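Side-chain contacts in high affinity transport system protein p37 (Mycoplasma hyorhinis, PDB 3EKI), which binds thiamine diphosphate outside the cell membrane as the lipoprotein component of a high-affinity transport system, probably one that takes up this cofactor: residues Glu67-Asn70 against Thr71-Asn75; Thr101-Asp105 against Phe106-Leu110; Gly165-Asp169 against Pro170-Ile174; Lys350-Asn353 against Gln354-Asn358. All blocks are in the same frame, centred on the assembly; numbering follows the deposited sequence.

Interaction 1. Residues Glu67-Asn70 against Thr71-Asn75; sequences EVIN and TFLEN
I69 and F72 meet three residues apart on helix 64-85, where the methyl CD1 of I69 lies 4.0 Å from CD2 of the F72 ring. The methyl comes at the ring obliquely, at the ortho carbon on the side nearer I69. With its CG opposite the backbone N (chi1 168°), F72 brings CD2 to the I69 methyl, while the I69 chain turns at chi2 (57°) to bring CD1 up beside it. One residue further on, L73 makes the i to i+4 contact: its CD1 is 4.3 Å from CG1 of I69, and its CG rests 3.2 Å from the carbonyl O of I69. N70 reaches the same leucine from its polar end, OD1 approaching CD1 of L73 at 4.1 Å, a van der Waals contact.

Beneath these side chains runs the helical ladder that sets their spacing. T71 N, F72 N, L73 N and E74 N donate in turn to the carbonyls of E67, V68, I69 and N70, and the L73 to I69 bond is the shortest at 2.8 Å. Further out, I69 and L73 both lean on V100 of strand 97-103, and the F72 ring meets the rings of F76 and Y375 and touches F364 and L367 of helix 354-369.

The chemistry is thus divided by face: I69, F72 and L73 present hydrocarbon to the strand and to the neighbouring helix, E67, N70 and E74 turn carboxylates and an amide to the exposed side, and the backbone N-H groups of T71 to E74 are met within the helix, as expected of an amphipathic helix laid against a sheet.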
loop_
_atom_site.group_PDB
_atom_site.type_symbol
_atom_site.label_atom_id
_atom_site.label_comp_id
_atom_site.label_asym_id
_atom_site.label_seq_id
_atom_site.Cartn_x
_atom_site.Cartn_y
_atom_site.Cartn_z
ATOM N N GLU A 67 -12.243 -19.271 4.660
ATOM C CA GLU A 67 -12.214 -19.650 6.060
ATOM C C GLU A 67 -11.737 -18.533 6.973
ATOM O O GLU A 67 -12.249 -18.334 8.074
ATOM C CB GLU A 67 -11.298 -20.872 6.224
ATOM C CG GLU A 67 -10.974 -21.093 7.697
ATOM C CD GLU A 67 -11.661 -22.344 8.215
ATOM O OE1 GLU A 67 -11.004 -23.405 8.183
ATOM O OE2 GLU A 67 -12.832 -22.255 8.634
ATOM N N VAL A 68 -10.736 -17.790 6.513
ATOM C CA VAL A 68 -10.193 -16.659 7.260
ATOM C C VAL A 68 -11.284 -15.587 7.391
ATOM O O VAL A 68 -11.481 -15.040 8.469
ATOM C CB VAL A 68 -8.964 -16.028 6.589
ATOM C CG1 VAL A 68 -8.630 -14.657 7.166
ATOM C CG2 VAL A 68 -7.737 -16.915 6.732
ATOM N N ILE A 69 -11.967 -15.341 6.281
ATOM C CA ILE A 69 -12.948 -14.250 6.292
ATOM C C ILE A 69 -14.155 -14.595 7.160
ATOM O O ILE A 69 -14.665 -13.702 7.847
ATOM C CB ILE A 69 -13.419 -13.846 4.886
ATOM C CG1 ILE A 69 -13.964 -12.416 4.811
ATOM C CG2 ILE A 69 -14.437 -14.821 4.328
ATOM C CD1 ILE A 69 -13.014 -11.324 5.253
ATOM N N ASN A 70 -14.555 -15.854 7.141
ATOM C CA ASN A 70 -15.660 -16.274 8.013
ATOM C C ASN A 70 -15.318 -16.161 9.481
ATOM O O ASN A 70 -16.123 -15.736 10.324
ATOM C CB ASN A 70 -16.095 -17.704 7.625
ATOM C CG ASN A 70 -16.826 -17.628 6.293
ATOM O OD1 ASN A 70 -17.376 -16.577 5.952
ATOM N ND2 ASN A 70 -16.845 -18.731 5.558
ATOM N N THR A 71 -14.110 -16.521 9.903
ATOM C CA THR A 71 -13.716 -16.318 11.288
ATOM C C THR A 71 -13.726 -14.852 11.656
ATOM O O THR A 71 -14.157 -14.400 12.709
ATOM C CB THR A 71 -12.288 -16.849 11.545
ATOM O OG1 THR A 71 -12.294 -18.271 11.387
ATOM C CG2 THR A 71 -11.861 -16.525 12.964
ATOM N N PHE A 72 -13.169 -14.070 10.707
ATOM C CA PHE A 72 -13.152 -12.630 10.940
ATOM C C PHE A 72 -14.583 -12.097 11.114
ATOM O O PHE A 72 -14.791 -11.330 12.043
ATOM C CB PHE A 72 -12.456 -11.914 9.791
ATOM C CG PHE A 72 -12.613 -10.400 9.748
ATOM C CD1 PHE A 72 -11.826 -9.613 10.550
ATOM C CD2 PHE A 72 -13.546 -9.817 8.904
ATOM C CE1 PHE A 72 -11.943 -8.231 10.515
ATOM C CE2 PHE A 72 -13.673 -8.427 8.865
ATOM C CZ PHE A 72 -12.875 -7.662 9.680
ATOM N N LEU A 73 -15.474 -12.500 10.222
ATOM C CA LEU A 73 -16.839 -11.945 10.295
ATOM C C LEU A 73 -17.582 -12.317 11.565
ATOM O O LEU A 73 -18.362 -11.519 12.104
ATOM C CB LEU A 73 -17.637 -12.429 9.079
ATOM C CG LEU A 73 -17.233 -11.767 7.761
ATOM C CD1 LEU A 73 -17.853 -12.551 6.620
ATOM C CD2 LEU A 73 -17.594 -10.293 7.749
ATOM N N GLU A 74 -17.339 -13.532 12.036
ATOM C CA GLU A 74 -17.933 -13.992 13.281
ATOM C C GLU A 74 -17.359 -13.197 14.442
ATOM O O GLU A 74 -18.107 -12.684 15.271
ATOM C CB GLU A 74 -17.731 -15.495 13.489
ATOM C CG GLU A 74 -18.197 -15.987 14.843
ATOM C CD GLU A 74 -19.707 -16.091 14.995
ATOM O OE1 GLU A 74 -20.439 -15.953 13.997
ATOM O OE2 GLU A 74 -20.156 -16.305 16.143
ATOM N N ASN A 75 -16.029 -13.033 14.518
ATOM C CA ASN A 75 -15.464 -12.235 15.584
ATOM C C ASN A 75 -15.958 -10.793 15.557
ATOM O O ASN A 75 -16.177 -10.167 16.600
ATOM C CB ASN A 75 -13.938 -12.238 15.435
ATOM C CG ASN A 75 -13.312 -13.563 15.812
ATOM O OD1 ASN A 75 -13.966 -14.452 16.338
ATOM N ND2 ASN A 75 -12.011 -13.716 15.545
#

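Interaction 2. Residues Thr101-Asp105 against Phe106-Leu110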
loop_
_atom_site.group_PDB
_atom_site.type_symbol
_atom_site.label_atom_id
_atom_site.label_comp_id
_atom_site.label_asym_id
_atom_site.label_seq_id
_atom_site.Cartn_x
_atom_site.Cartn_y
_atom_site.Cartn_z
ATOM N N THR A 101 -18.693 -9.294 0.261
ATOM C CA THR A 101 -19.047 -9.458 -1.143
ATOM C C THR A 101 -17.760 -9.265 -1.952
ATOM O O THR A 101 -16.952 -8.393 -1.579
ATOM C CB THR A 101 -20.207 -8.523 -1.502
ATOM O OG1 THR A 101 -20.773 -8.924 -2.758
ATOM C CG2 THR A 101 -19.745 -7.081 -1.672
ATOM N N PRO A 102 -17.491 -10.061 -2.985
ATOM C CA PRO A 102 -16.288 -9.853 -3.798
ATOM C C PRO A 102 -16.374 -8.584 -4.629
ATOM O O PRO A 102 -17.414 -8.298 -5.207
ATOM C CB PRO A 102 -16.261 -11.055 -4.757
ATOM C CG PRO A 102 -17.683 -11.490 -4.847
ATOM C CD PRO A 102 -18.240 -11.236 -3.467
ATOM N N ILE A 103 -15.265 -7.859 -4.684
ATOM C CA ILE A 103 -15.166 -6.661 -5.506
ATOM C C ILE A 103 -13.969 -6.743 -6.459
ATOM O O ILE A 103 -12.847 -7.055 -6.050
ATOM C CB ILE A 103 -15.039 -5.390 -4.650
ATOM C CG1 ILE A 103 -16.177 -5.230 -3.633
ATOM C CG2 ILE A 103 -14.924 -4.167 -5.547
ATOM C CD1 ILE A 103 -17.529 -5.081 -4.299
ATOM N N GLN A 104 -14.273 -6.460 -7.717
ATOM C CA GLN A 104 -13.294 -6.685 -8.795
ATOM C C GLN A 104 -12.065 -5.803 -8.643
ATOM O O GLN A 104 -10.928 -6.269 -8.788
ATOM C CB GLN A 104 -14.008 -6.493 -10.138
ATOM C CG GLN A 104 -15.312 -7.265 -10.280
ATOM C CD GLN A 104 -16.583 -6.611 -9.792
ATOM O OE1 GLN A 104 -17.079 -6.864 -8.690
ATOM N NE2 GLN A 104 -17.175 -5.749 -10.620
ATOM N N ASP A 105 -12.250 -4.522 -8.337
ATOM C CA ASP A 105 -11.127 -3.603 -8.168
ATOM C C ASP A 105 -11.595 -2.329 -7.495
ATOM O O ASP A 105 -12.792 -2.144 -7.211
ATOM C CB ASP A 105 -10.442 -3.258 -9.485
ATOM C CG ASP A 105 -11.307 -2.613 -10.530
ATOM O OD1 ASP A 105 -11.132 -2.953 -11.724
ATOM O OD2 ASP A 105 -12.177 -1.777 -10.225
ATOM N N PHE A 106 -10.663 -1.431 -7.211
ATOM C CA PHE A 106 -11.022 -0.284 -6.383
ATOM C C PHE A 106 -12.000 0.645 -7.090
ATOM O O PHE A 106 -12.796 1.300 -6.417
ATOM C CB PHE A 106 -9.802 0.525 -5.939
ATOM C CG PHE A 106 -9.324 1.577 -6.916
ATOM C CD1 PHE A 106 -9.657 2.921 -6.763
ATOM C CD2 PHE A 106 -8.531 1.196 -7.979
ATOM C CE1 PHE A 106 -9.209 3.847 -7.690
ATOM C CE2 PHE A 106 -8.083 2.125 -8.908
ATOM C CZ PHE A 106 -8.423 3.455 -8.762
ATOM N N THR A 107 -11.931 0.764 -8.424
ATOM C CA THR A 107 -12.903 1.652 -9.059
ATOM C C THR A 107 -14.324 1.167 -8.773
ATOM O O THR A 107 -15.239 1.943 -8.487
ATOM C CB THR A 107 -12.717 1.736 -10.590
ATOM O OG1 THR A 107 -12.980 0.441 -11.143
ATOM C CG2 THR A 107 -11.285 2.062 -10.930
ATOM N N VAL A 108 -14.508 -0.145 -8.872
ATOM C CA VAL A 108 -15.814 -0.731 -8.583
ATOM C C VAL A 108 -16.189 -0.467 -7.130
ATOM O O VAL A 108 -17.351 -0.207 -6.817
ATOM C CB VAL A 108 -15.836 -2.240 -8.869
ATOM C CG1 VAL A 108 -17.191 -2.838 -8.541
ATOM C CG2 VAL A 108 -15.470 -2.493 -10.328
ATOM N N LEU A 109 -15.224 -0.524 -6.225
ATOM C CA LEU A 109 -15.570 -0.301 -4.821
ATOM C C LEU A 109 -16.094 1.097 -4.617
ATOM O O LEU A 109 -17.138 1.337 -4.001
ATOM C CB LEU A 109 -14.364 -0.504 -3.909
ATOM C CG LEU A 109 -14.663 -0.304 -2.420
ATOM C CD1 LEU A 109 -15.389 -1.549 -1.909
ATOM C CD2 LEU A 109 -13.413 -0.035 -1.616
ATOM N N LEU A 110 -15.320 2.065 -5.134
ATOM C CA LEU A 110 -15.692 3.450 -4.875
ATOM C C LEU A 110 -16.945 3.823 -5.658
ATOM O O LEU A 110 -17.774 4.524 -5.092
ATOM C CB LEU A 110 -14.551 4.409 -5.178
ATOM C CG LEU A 110 -13.266 4.174 -4.383
ATOM C CD1 LEU A 110 -12.234 5.199 -4.824
ATOM C CD2 LEU A 110 -13.513 4.213 -2.883
#
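I103, the last residue of strand 97-103, touches the first turn of helix 106-115 with both branches of its side chain. Its CG2 lies 3.9 Å from CB of V108 and close to the backbone N and CB of L109, while CG1 faces the methyl CD1 of L109, the two side chains crossing at about a right angle. Q104 follows, its chain bent at chi2 (88°) to bring the amide back over the valine, with NE2 3.6 Å from CG1 of V108 in a contact that is purely van der Waals. D105 then caps the helix. Its chi1 of 59° sets CG between the backbone N and the carbonyl carbon, and from there OD2 accepts twice: from OG1 of T107 at 2.5 Å, on the syn side but 28° out of the carboxylate plane, and from V108 N at 3.2 Å, nearly along the C-O axis. The carbonyl O of D105 takes L109 N at 3.1 Å, opening the helical ladder. Beyond the cap, F106 forms a cation-pi contact with K129, and its side chain is about 7 Å from the bound thiamine diphosphate. One carboxylate oxygen therefore holds a hydroxyl and a backbone N-H together, and its negative charge at the helix start would probably be stabilised by the helix dipole.

Interaction 3. Residues Gly165-Asp169 against Pro170-Ile174; sequences GTDSD and PLVKI
D169 and L171 make the central polar contact at the start of helix 170-184: OD1 of the aspartate accepts from L171 N at 2.8 Å, met nearly head-on to its C-O bond. The N-cap carboxylate gets there by setting CG opposite the backbone N (chi1 -174°). Its other oxygen, OD2, faces back into the loop and takes G165 N at 2.8 Å, from above the carboxylate plane; the backbone N atoms of V163 and D164 also donate to it. Among backbone bonds, K173 N donates to D169 O at 2.9 Å, and V172 N adds a weak bond to the same oxygen. D169 N in turn reaches T166 O at 2.9 Å, closing the type I turn from T166 to D169.

The van der Waals contacts centre on V172, whose side chain fits against the turn. Its CB is 3.3 Å from T166 O, CG1 reaches CA of D167, and CG2 makes a carbon-to-carbon contact of 3.7 Å with CB of D169. On the helix flank, CG of K173 lies 3.6 Å from D167 O. Outward, L171 and V172 both touch I336 of strand 331-337, and G165 O accepts from NE1 of W235.

A single buried carboxylate thus binds backbone N-H groups with both oxygens, one on the helix and the other on the preceding loop. That environment, together with the helix end, would be expected to favour its ionised form and to fix the loop relative to the helix.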
loop_
_atom_site.group_PDB
_atom_site.type_symbol
_atom_site.label_atom_id
_atom_site.label_comp_id
_atom_site.label_asym_id
_atom_site.label_seq_id
_atom_site.Cartn_x
_atom_site.Cartn_y
_atom_site.Cartn_z
ATOM N N GLY A 165 18.503 14.539 -2.965
ATOM C CA GLY A 165 18.952 13.351 -3.647
ATOM C C GLY A 165 20.391 12.953 -3.464
ATOM O O GLY A 165 20.819 12.033 -4.163
ATOM N N THR A 166 21.117 13.596 -2.563
ATOM C CA THR A 166 22.478 13.192 -2.267
ATOM C C THR A 166 22.539 12.156 -1.160
ATOM O O THR A 166 21.544 11.734 -0.581
ATOM C CB THR A 166 23.357 14.389 -1.830
ATOM O OG1 THR A 166 22.928 14.829 -0.553
ATOM C CG2 THR A 166 23.191 15.530 -2.814
ATOM N N ASP A 167 23.759 11.710 -0.854
ATOM C CA ASP A 167 23.973 10.700 0.184
ATOM C C ASP A 167 23.386 11.102 1.527
ATOM O O ASP A 167 23.073 10.287 2.391
ATOM C CB ASP A 167 25.474 10.454 0.330
ATOM C CG ASP A 167 26.042 9.458 -0.657
ATOM O OD1 ASP A 167 25.275 8.666 -1.248
ATOM O OD2 ASP A 167 27.281 9.454 -0.844
ATOM N N SER A 168 23.203 12.401 1.752
ATOM C CA SER A 168 22.729 12.864 3.040
ATOM C C SER A 168 21.211 13.030 3.063
ATOM O O SER A 168 20.641 13.363 4.098
ATOM C CB SER A 168 23.401 14.196 3.407
ATOM O OG SER A 168 23.265 15.180 2.399
ATOM N N ASP A 169 20.588 12.814 1.918
ATOM C CA ASP A 169 19.132 12.945 1.790
ATOM C C ASP A 169 18.479 11.862 2.645
ATOM O O ASP A 169 18.910 10.716 2.538
ATOM C CB ASP A 169 18.780 12.848 0.308
ATOM C CG ASP A 169 17.314 13.112 0.019
ATOM O OD1 ASP A 169 16.514 12.283 0.507
ATOM O OD2 ASP A 169 16.980 14.096 -0.671
ATOM N N PRO A 170 17.476 12.191 3.449
ATOM C CA PRO A 170 16.853 11.179 4.302
ATOM C C PRO A 170 16.265 10.009 3.511
ATOM O O PRO A 170 16.276 8.886 4.006
ATOM C CB PRO A 170 15.724 11.933 5.007
ATOM C CG PRO A 170 15.566 13.219 4.296
ATOM C CD PRO A 170 16.858 13.523 3.597
ATOM N N LEU A 171 15.778 10.255 2.314
ATOM C CA LEU A 171 15.176 9.188 1.504
ATOM C C LEU A 171 16.253 8.276 0.919
ATOM O O LEU A 171 16.052 7.086 0.654
ATOM C CB LEU A 171 14.297 9.795 0.406
ATOM C CG LEU A 171 13.175 10.727 0.886
ATOM C CD1 LEU A 171 12.259 11.054 -0.285
ATOM C CD2 LEU A 171 12.428 10.108 2.060
ATOM N N VAL A 172 17.430 8.852 0.688
ATOM C CA VAL A 172 18.568 8.082 0.216
ATOM C C VAL A 172 19.129 7.253 1.353
ATOM O O VAL A 172 19.530 6.095 1.139
ATOM C CB VAL A 172 19.654 8.985 -0.404
ATOM C CG1 VAL A 172 20.883 8.162 -0.751
ATOM C CG2 VAL A 172 19.085 9.661 -1.642
ATOM N N LYS A 173 19.140 7.797 2.553
ATOM C CA LYS A 173 19.592 7.047 3.728
ATOM C C LYS A 173 18.703 5.827 3.956
ATOM O O LYS A 173 19.189 4.730 4.273
ATOM C CB LYS A 173 19.619 7.971 4.943
ATOM C CG LYS A 173 20.683 9.067 4.815
ATOM C CD LYS A 173 20.757 9.835 6.127
ATOM C CE LYS A 173 20.345 11.284 5.946
ATOM N NZ LYS A 173 19.806 11.871 7.205
ATOM N N ILE A 174 17.391 5.968 3.799
ATOM C CA ILE A 174 16.555 4.755 3.940
ATOM C C ILE A 174 16.873 3.716 2.886
ATOM O O ILE A 174 16.933 2.505 3.103
ATOM C CB ILE A 174 15.055 5.134 3.897
ATOM C CG1 ILE A 174 14.616 5.976 5.098
ATOM C CG2 ILE A 174 14.224 3.876 3.779
ATOM C CD1 ILE A 174 13.337 6.769 4.921
#

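Interaction 4. Residues Lys350-Asn353 against Gln354-Asn358; sequences KSVN and QLEQN
V352 and Q357 meet across the start of helix 354-369, with CG1 of the valine 3.7 Å from CG of the glutamine. The Q357 chain leaves the helix with CG opposite the carbonyl carbon (chi1 -68°) and stays extended, which carries its amide back past the helix start. There NE2 donates to V352 O at 2.9 Å, a fairly straight bond (156° at the hydrogen) whose donor is tilted from the carbonyl plane. The same nitrogen donates to a water at 3.0 Å that in turn donates a hydrogen bond to K350 O. N353 sets CG opposite its backbone N (chi1 177°) and turns its amide at chi2, bringing OD1 over the first turn. OD1 accepts from E356 N at 3.1 Å, in the carbonyl plane on a lone pair, and weakly from L355 N, while ND2 of N353 donates to G40 O. E356 stretches out, its OE1 lying 3.9 Å from CG1 of V352 and accepting from the backbone N of D43, a residue of the calcium site. With Q357 N bonded to N353 O at 2.9 Å, the arrangement is an asparagine N-cap, its first turn tied to the preceding loop by a glutamine amide.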
loop_
_atom_site.group_PDB
_atom_site.type_symbol
_atom_site.label_atom_id
_atom_site.label_comp_id
_atom_site.label_asym_id
_atom_site.label_seq_id
_atom_site.Cartn_x
_atom_site.Cartn_y
_atom_site.Cartn_z
ATOM N N LYS A 350 -22.705 6.716 2.282
ATOM C CA LYS A 350 -23.017 7.904 3.044
ATOM C C LYS A 350 -24.153 7.701 4.045
ATOM O O LYS A 350 -24.123 8.315 5.115
ATOM C CB LYS A 350 -23.392 9.045 2.089
ATOM C CG LYS A 350 -23.088 10.437 2.624
ATOM C CD LYS A 350 -23.639 11.454 1.628
ATOM C CE LYS A 350 -22.925 12.786 1.703
ATOM N NZ LYS A 350 -22.755 13.367 0.340
ATOM N N SER A 351 -25.121 6.876 3.680
ATOM C CA SER A 351 -26.316 6.766 4.523
ATOM C C SER A 351 -26.240 5.733 5.624
ATOM O O SER A 351 -27.232 5.517 6.332
ATOM C CB SER A 351 -27.559 6.507 3.638
ATOM O OG SER A 351 -27.780 7.646 2.804
ATOM N N VAL A 352 -25.103 5.079 5.875
ATOM C CA VAL A 352 -25.026 4.238 7.065
ATOM C C VAL A 352 -25.077 5.107 8.301
ATOM O O VAL A 352 -24.371 6.123 8.405
ATOM C CB VAL A 352 -23.723 3.405 7.106
ATOM C CG1 VAL A 352 -23.596 2.753 8.474
ATOM C CG2 VAL A 352 -23.700 2.412 5.971
ATOM N N ASN A 353 -25.919 4.785 9.281
ATOM C CA ASN A 353 -26.041 5.587 10.491
ATOM C C ASN A 353 -24.706 5.877 11.161
ATOM O O ASN A 353 -23.885 4.957 11.282
ATOM C CB ASN A 353 -26.937 4.838 11.477
ATOM C CG ASN A 353 -27.086 5.523 12.814
ATOM O OD1 ASN A 353 -26.327 5.288 13.748
ATOM N ND2 ASN A 353 -28.094 6.387 12.869
ATOM N N GLN A 354 -24.462 7.115 11.551
ATOM C CA GLN A 354 -23.220 7.545 12.181
ATOM C C GLN A 354 -22.838 6.764 13.423
ATOM O O GLN A 354 -21.665 6.424 13.625
ATOM C CB GLN A 354 -23.288 9.034 12.574
ATOM C CG GLN A 354 -22.050 9.841 12.207
ATOM C CD GLN A 354 -22.265 11.344 12.254
ATOM O OE1 GLN A 354 -21.595 12.058 13.006
ATOM N NE2 GLN A 354 -23.198 11.843 11.446
ATOM N N LEU A 355 -23.802 6.450 14.283
ATOM C CA LEU A 355 -23.573 5.656 15.476
ATOM C C LEU A 355 -23.059 4.270 15.077
ATOM O O LEU A 355 -22.125 3.773 15.715
ATOM C CB LEU A 355 -24.851 5.497 16.306
ATOM C CG LEU A 355 -25.475 6.792 16.802
ATOM C CD1 LEU A 355 -26.823 6.504 17.467
ATOM C CD2 LEU A 355 -24.562 7.507 17.786
ATOM N N GLU A 356 -23.671 3.695 14.043
ATOM C CA GLU A 356 -23.230 2.390 13.530
ATOM C C GLU A 356 -21.822 2.471 12.945
ATOM O O GLU A 356 -21.003 1.572 13.189
ATOM C CB GLU A 356 -24.245 1.872 12.513
ATOM C CG GLU A 356 -24.066 0.396 12.165
ATOM C CD GLU A 356 -25.179 -0.168 11.311
ATOM O OE1 GLU A 356 -25.980 0.654 10.807
ATOM O OE2 GLU A 356 -25.258 -1.404 11.130
ATOM N N GLN A 357 -21.533 3.527 12.199
ATOM C CA GLN A 357 -20.179 3.690 11.635
ATOM C C GLN A 357 -19.146 3.715 12.738
ATOM O O GLN A 357 -18.118 3.032 12.712
ATOM C CB GLN A 357 -20.089 4.970 10.789
ATOM C CG GLN A 357 -20.868 5.009 9.501
ATOM C CD GLN A 357 -20.577 6.278 8.721
ATOM O OE1 GLN A 357 -19.460 6.781 8.791
ATOM N NE2 GLN A 357 -21.544 6.793 7.991
ATOM N N ASN A 358 -19.358 4.519 13.769
ATOM C CA ASN A 358 -18.419 4.629 14.864
ATOM C C ASN A 358 -18.275 3.316 15.616
ATOM O O ASN A 358 -17.178 2.967 16.059
ATOM C CB ASN A 358 -18.815 5.748 15.832
ATOM C CG ASN A 358 -18.793 7.115 15.171
ATOM O OD1 ASN A 358 -18.073 7.343 14.198
ATOM N ND2 ASN A 358 -19.611 8.048 15.658
HETATM O O HOH W 1 -21.754 9.295 6.311
#

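Three of the four contacts lie at helix starts, and all three are side-chain N-caps: D169 and N353 share an anti chi1, whereas D105 turns CG between the backbone N and the carbonyl carbon. Interaction 1 is a turn within a helix. Interactions 1, 2 and 4 share one side of the molecule, their centres 20 to 22 Å apart, whereas interaction 3 lies across the chain's centre, 37 to 44 Å away from them. Strand 97-103 packs against interaction 1 and ends in interaction 2. Helix 354-369 begins in interaction 4 and touches F72 farther along. Thiamine diphosphate is nearest interaction 2, and a calcium ion is about 7 Å from the V352 side chain.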